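Side-chain contact in angiopoietin-related protein 6 (Homo sapiens, PDB 6Y43), which is a secreted angiopoietin-like factor whose fibrinogen-like globe binds calcium and probably mediates recognition of partner molecules: residues Thr64-His67 with Tyr68-Phe72. Sequence-based numbering, arbitrary orientation.
Sequences TWQH and YKAGF
Gln66 and Lys69 both send CG anti to the backbone N, but the Gln66 chain then bends at chi2 (55°) while that of Lys69 runs on extended, which brings their polar ends to one water. This water donates to Gln66 OE1 at 2.9 Å and accepts from Lys69 NZ at 2.8 Å; the ammonium also forms a salt bridge with Glu121, whose carboxylate takes the Trp65 indole N-H as well. The same bend lays Gln66 NE2 3.9 Å from Ala70 CB. Four successive i to i+4 backbone bonds, from Tyr68 N to Thr64 O through Gly71 N to His67 O, define a short helix in the fibrinogen C-terminal globe. Thr64 is its N-cap, OG1 accepting from His67 N at 2.9 Å (N-H...O 153°). At the other end Gly71 is the first residue to leave helical angles, with positive phi (104°), and the chain enters strand 72-73. There the Phe72 ring turns its edge to His67 O, CD2 lying 3.5 Å away in the ring plane, while its CE2 sits over the centre of one Tyr68 face. Tyr68, buried, has its hydroxyl held by Phe61 O and Gly169 N, and Trp80 meets its ring edge-to-face.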
loop_
_atom_site.group_PDB
_atom_site.type_symbol
_atom_site.label_atom_id
_atom_site.label_comp_id
_atom_site.label_asym_id
_atom_site.label_seq_id
_atom_site.Cartn_x
_atom_site.Cartn_y
_atom_site.Cartn_z
ATOM N N THR A 64 -10.621 -4.452 11.465
ATOM C CA THR A 64 -11.995 -4.480 10.965
ATOM C C THR A 64 -12.111 -3.914 9.553
ATOM O O THR A 64 -11.327 -3.060 9.134
ATOM C CB THR A 64 -12.934 -3.667 11.871
ATOM O OG1 THR A 64 -12.639 -2.268 11.789
ATOM C CG2 THR A 64 -12.819 -4.096 13.336
ATOM N N TRP A 65 -13.150 -4.363 8.837
ATOM C CA TRP A 65 -13.505 -3.729 7.569
ATOM C C TRP A 65 -13.604 -2.214 7.730
ATOM O O TRP A 65 -13.069 -1.454 6.925
ATOM C CB TRP A 65 -14.832 -4.293 7.032
ATOM C CG TRP A 65 -15.294 -3.582 5.800
ATOM C CD1 TRP A 65 -16.215 -2.583 5.734
ATOM C CD2 TRP A 65 -14.850 -3.810 4.445
ATOM N NE1 TRP A 65 -16.368 -2.167 4.440
ATOM C CE2 TRP A 65 -15.546 -2.910 3.625
ATOM C CE3 TRP A 65 -13.930 -4.692 3.850
ATOM C CZ2 TRP A 65 -15.366 -2.868 2.236
ATOM C CZ3 TRP A 65 -13.763 -4.652 2.472
ATOM C CH2 TRP A 65 -14.458 -3.741 1.684
ATOM N N GLN A 66 -14.277 -1.750 8.780
ATOM C CA GLN A 66 -14.414 -0.307 8.956
ATOM C C GLN A 66 -13.049 0.375 9.063
ATOM O O GLN A 66 -12.863 1.495 8.573
ATOM C CB GLN A 66 -15.255 -0.012 10.194
ATOM C CG GLN A 66 -15.458 1.482 10.481
ATOM C CD GLN A 66 -16.049 2.243 9.300
ATOM O OE1 GLN A 66 -16.932 1.746 8.603
ATOM N NE2 GLN A 66 -15.558 3.452 9.073
ATOM N N HIS A 67 -12.102 -0.259 9.757
ATOM C CA HIS A 67 -10.767 0.335 9.865
ATOM C C HIS A 67 -10.040 0.280 8.527
ATOM O O HIS A 67 -9.383 1.250 8.138
ATOM C CB HIS A 67 -9.966 -0.355 10.971
ATOM C CG HIS A 67 -10.356 0.093 12.350
ATOM N ND1 HIS A 67 -10.860 -0.768 13.299
ATOM C CD2 HIS A 67 -10.370 1.320 12.914
ATOM C CE1 HIS A 67 -11.148 -0.094 14.400
ATOM N NE2 HIS A 67 -10.860 1.177 14.192
ATOM N N TYR A 68 -10.167 -0.821 7.782
ATOM C CA TYR A 68 -9.580 -0.854 6.446
ATOM C C TYR A 68 -10.215 0.187 5.531
ATOM O O TYR A 68 -9.537 0.732 4.648
ATOM C CB TYR A 68 -9.695 -2.273 5.837
ATOM C CG TYR A 68 -8.464 -3.075 6.154
ATOM C CD1 TYR A 68 -7.274 -2.847 5.462
ATOM C CD2 TYR A 68 -8.442 -3.984 7.194
ATOM C CE1 TYR A 68 -6.106 -3.514 5.781
ATOM C CE2 TYR A 68 -7.279 -4.667 7.515
ATOM C CZ TYR A 68 -6.105 -4.415 6.815
ATOM O OH TYR A 68 -4.940 -5.065 7.123
ATOM N N LYS A 69 -11.510 0.471 5.711
ATOM C CA LYS A 69 -12.149 1.490 4.881
ATOM C C LYS A 69 -11.668 2.893 5.251
ATOM O O LYS A 69 -11.346 3.703 4.371
ATOM C CB LYS A 69 -13.678 1.401 5.008
ATOM C CG LYS A 69 -14.424 2.471 4.223
ATOM C CD LYS A 69 -15.933 2.304 4.337
ATOM C CE LYS A 69 -16.653 3.517 3.754
ATOM N NZ LYS A 69 -18.089 3.515 4.142
ATOM N N ALA A 70 -11.616 3.199 6.541
ATOM C CA ALA A 70 -11.357 4.563 6.974
ATOM C C ALA A 70 -9.880 4.911 7.076
ATOM O O ALA A 70 -9.545 6.098 7.006
ATOM C CB ALA A 70 -12.018 4.814 8.334
ATOM N N GLY A 71 -9.012 3.923 7.235
ATOM C CA GLY A 71 -7.603 4.115 7.506
ATOM C C GLY A 71 -7.294 3.842 8.961
ATOM O O GLY A 71 -8.150 3.979 9.846
ATOM N N PHE A 72 -6.074 3.381 9.217
ATOM C CA PHE A 72 -5.612 3.179 10.584
ATOM C C PHE A 72 -4.106 3.382 10.652
ATOM O O PHE A 72 -3.420 3.441 9.632
ATOM C CB PHE A 72 -6.002 1.797 11.131
ATOM C CG PHE A 72 -5.528 0.629 10.305
ATOM C CD1 PHE A 72 -4.296 0.044 10.517
ATOM C CD2 PHE A 72 -6.356 0.082 9.342
ATOM C CE1 PHE A 72 -3.887 -1.025 9.763
ATOM C CE2 PHE A 72 -5.949 -0.986 8.585
ATOM C CZ PHE A 72 -4.712 -1.549 8.805
HETATM O O HOH W 1 -18.182 3.809 6.932
#